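Local coordinates for protein probable 2-oxoacid ferredoxin oxidoreductase, alpha chain (PDB 3JU3) that probably forms, as core domain II of the alpha chain, part of an enzyme that converts 2-oxoacids and coenzyme A to acyl-CoA and carbon dioxide while reducing ferredoxin, at residues A6-E11 with S41-Y46; I16-W21 with D30-L35. All coordinates share one frame; numbering follows the deposited sequence. Where two conformers were deposited one is given.

Contact 1: A6-E11 with S41-Y46; sequences AVLIGE and SANLLY
Strands 6-9 and 42-46 run antiparallel, their axes 4.6 Å apart at 171°, with Val-7 facing Tyr-46 and Ile-9 facing Leu-44 as hydrogen-bonded pairs and Leu-8 facing Leu-45 as the non-hydrogen-bonded pair between them. Four backbone bonds join them; the one from Tyr-46 N to Val-7 O is almost straight, at 179°. Strand 6-9 is outermost in this chain's mixed sheet, where 42-47 in turn runs parallel to 16-21. On one face of the sheet, Val-7 CG1 meets the edge of the Tyr-46 ring in its plane, 4.0 Å from CD2. On the other, Leu-8 CD1 lies 3.8 Å from Asn-43 CG, and Ala-6 CB packs at 4.2 Å against Leu-45 CD1. Asn-43 CG sits between the backbone N and the carbonyl carbon (chi1 57°), and ND2 donates to Glu-11 O at 2.6 Å. Because Glu-11 O can only accept, it sets which way the amide faces; OD1 is hydrogen-bonded to Thr-17 OG1 of strand 16-21. An alanine here would probably leave Glu-11 O and Thr-17 OG1 without these partners and Leu-8 CD1 with less to pack against. A single buried amide thus carries the polar pairing on beyond the Ile-9/Leu-44 pair.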
loop_
_atom_site.group_PDB
_atom_site.type_symbol
_atom_site.label_atom_id
_atom_site.label_comp_id
_atom_site.label_asym_id
_atom_site.label_seq_id
_atom_site.Cartn_x
_atom_site.Cartn_y
_atom_site.Cartn_z
ATOM N N ALA A 6 -11.159 -11.787 17.515
ATOM C CA ALA A 6 -11.926 -10.576 17.242
ATOM C C ALA A 6 -12.358 -9.990 18.577
ATOM O O ALA A 6 -12.708 -10.734 19.497
ATOM C CB ALA A 6 -13.140 -10.875 16.394
ATOM N N VAL A 7 -12.360 -8.675 18.679
ATOM C CA VAL A 7 -12.782 -8.054 19.918
ATOM C C VAL A 7 -13.806 -6.987 19.578
ATOM O O VAL A 7 -13.697 -6.342 18.535
ATOM C CB VAL A 7 -11.573 -7.497 20.719
ATOM C CG1 VAL A 7 -10.657 -6.625 19.857
ATOM C CG2 VAL A 7 -12.038 -6.740 21.956
ATOM N N LEU A 8 -14.801 -6.806 20.427
ATOM C CA LEU A 8 -15.746 -5.718 20.225
ATOM C C LEU A 8 -15.325 -4.626 21.190
ATOM O O LEU A 8 -15.400 -4.836 22.392
ATOM C CB LEU A 8 -17.174 -6.164 20.561
ATOM C CG LEU A 8 -18.239 -5.087 20.351
ATOM C CD1 LEU A 8 -18.330 -4.635 18.887
ATOM C CD2 LEU A 8 -19.587 -5.556 20.860
ATOM N N ILE A 9 -14.880 -3.480 20.673
ATOM C CA ILE A 9 -14.452 -2.387 21.526
ATOM C C ILE A 9 -15.588 -1.363 21.617
ATOM O O ILE A 9 -16.156 -0.953 20.604
ATOM C CB ILE A 9 -13.176 -1.708 20.973
ATOM C CG1 ILE A 9 -12.048 -2.778 20.759
ATOM C CG2 ILE A 9 -12.786 -0.500 21.839
ATOM C CD1 ILE A 9 -10.766 -2.228 20.160
ATOM N N GLY A 10 -15.885 -0.963 22.837
ATOM C CA GLY A 10 -16.967 -0.043 23.137
ATOM C C GLY A 10 -18.168 -0.755 23.734
ATOM O O GLY A 10 -18.075 -1.850 24.293
ATOM N N GLU A 11 -19.306 -0.119 23.578
ATOM C CA GLU A 11 -20.553 -0.582 24.119
ATOM C C GLU A 11 -21.216 -1.634 23.248
ATOM O O GLU A 11 -21.185 -1.515 22.029
ATOM C CB GLU A 11 -21.461 0.627 24.238
ATOM C CG GLU A 11 -20.919 1.693 25.170
ATOM C CD GLU A 11 -20.685 1.193 26.595
ATOM O OE1 GLU A 11 -21.630 0.645 27.215
ATOM O OE2 GLU A 11 -19.542 1.362 27.093
ATOM N N SER A 41 -23.579 7.045 19.535
ATOM C CA SER A 41 -22.748 5.954 20.060
ATOM C C SER A 41 -22.238 5.045 18.942
ATOM O O SER A 41 -22.904 4.820 17.943
ATOM C CB SER A 41 -23.507 5.134 21.111
ATOM O OG SER A 41 -24.662 4.577 20.511
ATOM N N ALA A 42 -21.052 4.482 19.128
ATOM C CA ALA A 42 -20.499 3.647 18.081
ATOM C C ALA A 42 -19.609 2.652 18.779
ATOM O O ALA A 42 -19.016 2.967 19.831
ATOM C CB ALA A 42 -19.747 4.495 17.067
ATOM N N ASN A 43 -19.543 1.439 18.241
ATOM C CA ASN A 43 -18.574 0.489 18.745
ATOM C C ASN A 43 -17.730 -0.022 17.559
ATOM O O ASN A 43 -17.958 0.398 16.411
ATOM C CB ASN A 43 -19.248 -0.626 19.585
ATOM C CG ASN A 43 -20.334 -1.384 18.811
ATOM O OD1 ASN A 43 -20.381 -1.324 17.588
ATOM N ND2 ASN A 43 -21.207 -2.092 19.525
ATOM N N LEU A 44 -16.718 -0.856 17.826
ATOM C CA LEU A 44 -15.805 -1.299 16.761
ATOM C C LEU A 44 -15.583 -2.793 16.902
ATOM O O LEU A 44 -15.095 -3.257 17.945
ATOM C CB LEU A 44 -14.452 -0.539 16.798
ATOM C CG LEU A 44 -13.331 -1.165 15.927
ATOM C CD1 LEU A 44 -13.682 -1.189 14.439
ATOM C CD2 LEU A 44 -11.990 -0.483 16.113
ATOM N N LEU A 45 -15.967 -3.550 15.869
ATOM C CA LEU A 45 -15.626 -4.967 15.826
ATOM C C LEU A 45 -14.286 -4.995 15.106
ATOM O O LEU A 45 -14.199 -4.640 13.950
ATOM C CB LEU A 45 -16.682 -5.777 15.084
ATOM C CG LEU A 45 -16.359 -7.215 14.667
ATOM C CD1 LEU A 45 -16.185 -8.006 15.906
ATOM C CD2 LEU A 45 -17.533 -7.815 13.837
ATOM N N TYR A 46 -13.253 -5.400 15.822
ATOM C CA TYR A 46 -11.896 -5.381 15.306
ATOM C C TYR A 46 -11.458 -6.823 15.086
ATOM O O TYR A 46 -11.425 -7.618 16.026
ATOM C CB TYR A 46 -10.994 -4.704 16.332
ATOM C CG TYR A 46 -9.559 -4.636 15.948
ATOM C CD1 TYR A 46 -9.135 -3.915 14.845
ATOM C CD2 TYR A 46 -8.613 -5.297 16.704
ATOM C CE1 TYR A 46 -7.808 -3.875 14.517
ATOM C CE2 TYR A 46 -7.328 -5.278 16.381
ATOM C CZ TYR A 46 -6.920 -4.569 15.303
ATOM O OH TYR A 46 -5.579 -4.560 15.063
#

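Contact 2: I16-W21 with D30-L35; sequences ITFVTW and DVIEDL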
loop_
_atom_site.group_PDB
_atom_site.type_symbol
_atom_site.label_atom_id
_atom_site.label_comp_id
_atom_site.label_asym_id
_atom_site.label_seq_id
_atom_site.Cartn_x
_atom_site.Cartn_y
_atom_site.Cartn_z
ATOM N N ILE A 16 -23.924 2.872 15.629
ATOM C CA ILE A 16 -23.060 2.455 14.511
ATOM C C ILE A 16 -22.084 1.384 15.017
ATOM O O ILE A 16 -21.449 1.560 16.075
ATOM C CB ILE A 16 -22.204 3.637 13.970
ATOM C CG1 ILE A 16 -23.100 4.716 13.320
ATOM C CG2 ILE A 16 -21.122 3.104 12.952
ATOM C CD1 ILE A 16 -22.443 6.104 13.171
ATOM N N THR A 17 -21.937 0.296 14.251
ATOM C CA THR A 17 -20.892 -0.676 14.513
ATOM C C THR A 17 -19.895 -0.659 13.356
ATOM O O THR A 17 -20.187 -1.134 12.244
ATOM C CB THR A 17 -21.526 -2.089 14.665
ATOM O OG1 THR A 17 -22.305 -2.096 15.861
ATOM C CG2 THR A 17 -20.455 -3.235 14.740
ATOM N N PHE A 18 -18.738 -0.079 13.604
ATOM C CA PHE A 18 -17.646 -0.100 12.634
ATOM C C PHE A 18 -17.013 -1.493 12.647
ATOM O O PHE A 18 -17.008 -2.160 13.678
ATOM C CB PHE A 18 -16.579 0.937 12.998
ATOM C CG PHE A 18 -17.017 2.371 12.806
ATOM C CD1 PHE A 18 -17.138 2.893 11.529
ATOM C CD2 PHE A 18 -17.294 3.199 13.906
ATOM C CE1 PHE A 18 -17.524 4.236 11.331
ATOM C CE2 PHE A 18 -17.705 4.551 13.712
ATOM C CZ PHE A 18 -17.803 5.051 12.449
ATOM N N VAL A 19 -16.508 -1.940 11.487
ATOM C CA VAL A 19 -15.715 -3.175 11.401
ATOM C C VAL A 19 -14.438 -2.808 10.670
ATOM O O VAL A 19 -14.496 -2.171 9.602
ATOM C CB VAL A 19 -16.424 -4.262 10.602
ATOM C CG1 VAL A 19 -15.605 -5.597 10.644
ATOM C CG2 VAL A 19 -17.804 -4.500 11.131
ATOM N N THR A 20 -13.291 -3.190 11.231
ATOM C CA THR A 20 -12.055 -3.053 10.517
ATOM C C THR A 20 -11.007 -4.038 11.051
ATOM O O THR A 20 -11.297 -4.856 11.948
ATOM C CB THR A 20 -11.541 -1.572 10.506
ATOM O OG1 THR A 20 -10.717 -1.355 9.334
ATOM C CG2 THR A 20 -10.724 -1.255 11.777
ATOM N N TRP A 21 -9.818 -3.959 10.477
ATOM C CA TRP A 21 -8.694 -4.800 10.828
ATOM C C TRP A 21 -7.494 -3.916 10.490
ATOM O O TRP A 21 -7.615 -2.907 9.797
ATOM C CB TRP A 21 -8.687 -6.093 9.983
ATOM C CG TRP A 21 -8.523 -5.808 8.499
ATOM C CD1 TRP A 21 -9.488 -5.367 7.621
ATOM C CD2 TRP A 21 -7.309 -5.851 7.757
ATOM N NE1 TRP A 21 -8.941 -5.177 6.377
ATOM C CE2 TRP A 21 -7.606 -5.472 6.438
ATOM C CE3 TRP A 21 -5.991 -6.209 8.079
ATOM C CZ2 TRP A 21 -6.641 -5.443 5.434
ATOM C CZ3 TRP A 21 -5.034 -6.178 7.082
ATOM C CH2 TRP A 21 -5.362 -5.769 5.775
ATOM N N ASP A 30 -10.778 7.130 17.258
ATOM C CA ASP A 30 -10.992 8.573 17.353
ATOM C C ASP A 30 -12.349 9.050 16.811
ATOM O O ASP A 30 -12.918 9.992 17.364
ATOM C CB ASP A 30 -9.894 9.339 16.610
ATOM C CG ASP A 30 -8.523 9.142 17.216
ATOM O OD1 ASP A 30 -8.401 8.712 18.392
ATOM O OD2 ASP A 30 -7.551 9.417 16.488
ATOM N N VAL A 31 -12.841 8.452 15.719
ATOM C CA VAL A 31 -14.143 8.842 15.178
ATOM C C VAL A 31 -15.239 8.498 16.185
ATOM O O VAL A 31 -16.231 9.259 16.334
ATOM C CB VAL A 31 -14.442 8.194 13.814
ATOM C CG1 VAL A 31 -15.872 8.554 13.333
ATOM C CG2 VAL A 31 -13.455 8.674 12.802
ATOM N N ILE A 32 -15.066 7.361 16.849
ATOM C CA ILE A 32 -15.913 6.967 17.989
ATOM C C ILE A 32 -15.980 8.077 19.057
ATOM O O ILE A 32 -17.090 8.424 19.538
ATOM C CB ILE A 32 -15.518 5.577 18.541
ATOM C CG1 ILE A 32 -15.942 4.516 17.505
ATOM C CG2 ILE A 32 -16.156 5.292 19.946
ATOM C CD1 ILE A 32 -15.443 3.165 17.736
ATOM N N GLU A 33 -14.831 8.643 19.427
ATOM C CA GLU A 33 -14.819 9.671 20.477
ATOM C C GLU A 33 -15.492 10.957 20.013
ATOM O O GLU A 33 -16.269 11.541 20.758
ATOM C CB GLU A 33 -13.410 9.946 21.022
ATOM C CG GLU A 33 -12.770 8.778 21.782
ATOM C CD GLU A 33 -13.690 8.141 22.839
ATOM O OE1 GLU A 33 -13.750 8.653 23.984
ATOM O OE2 GLU A 33 -14.337 7.116 22.533
ATOM N N ASP A 34 -15.204 11.375 18.775
ATOM C CA ASP A 34 -15.883 12.521 18.154
ATOM C C ASP A 34 -17.420 12.357 18.082
ATOM O O ASP A 34 -18.171 13.310 18.330
ATOM C CB ASP A 34 -15.317 12.765 16.755
ATOM C CG ASP A 34 -13.837 13.022 16.769
ATOM O OD1 ASP A 34 -13.338 13.685 17.701
ATOM O OD2 ASP A 34 -13.157 12.572 15.830
ATOM N N LEU A 35 -17.885 11.159 17.740
ATOM C CA LEU A 35 -19.331 10.884 17.687
ATOM C C LEU A 35 -20.050 11.100 19.042
ATOM O O LEU A 35 -21.158 11.631 19.088
ATOM C CB LEU A 35 -19.588 9.471 17.108
ATOM C CG LEU A 35 -19.411 9.325 15.587
ATOM C CD1 LEU A 35 -19.364 7.821 15.242
ATOM C CD2 LEU A 35 -20.526 10.044 14.793
#
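Phe-18 meets three side chains of helix 30-35, and the contact is purely apolar. Leu-35 approaches it tip to tip, CD1 lying at the ring edge, in plane, 4.0 Å from Phe-18 CE2. Val-31 crosses the phenyl group at about a right angle, its CG1 4.1 Å from CZ, whereas Ile-32 slides past in the opposite direction and brings CG1 to 4.1 Å from CD2. The same Leu-35 methyl also serves Ile-16, whose CD1 is 4.1 Å away, so that one methyl touches both strand residues. What positions the ring lies partly within its own strand: Ile-16 CG2 sits over the centre of one face, 3.7 Å above the plane. Val-31 and Leu-35, one helical turn apart, are linked by the backbone bond from Leu-35 N to Val-31 O. Ala-42 and Leu-44 of strand 42-47 and Ile-28 of the helix also pack on Phe-18. The strand and helix run nearly antiparallel, at 168°, with axes 11.0 Å apart, as the first two elements of a beta-alpha-beta crossover; helix 105-117 closes in through Ala-112 on Phe-18, Ile-108 on Val-31 and Leu-109 on Leu-35.

Overall arrangement
The two contacts illustrate how a beta-alpha-beta unit is built into a sheet: contact 2 packs its helix on its first strand, and contact 1 adds strand 6-9 to the far edge of its second. Their centres are 8 Å apart. Strands 42-47 and 16-21 run parallel as neighbours, joined by backbone bonds such as Leu-45 N to Phe-18 O at 2.8 Å, while Leu-44 CD1 packs 3.5 Å from that Phe-18 O. Ala-42, whose CB lies 3.5 Å from Ile-16 O, also touches Ile-32 and Leu-35. Both contacts reach the second subunit: Phe-57 of that chain packs on Ala-6 and Leu-45, and one of its strands pairs in parallel with residues 17-19, continuing the sheet across the interface.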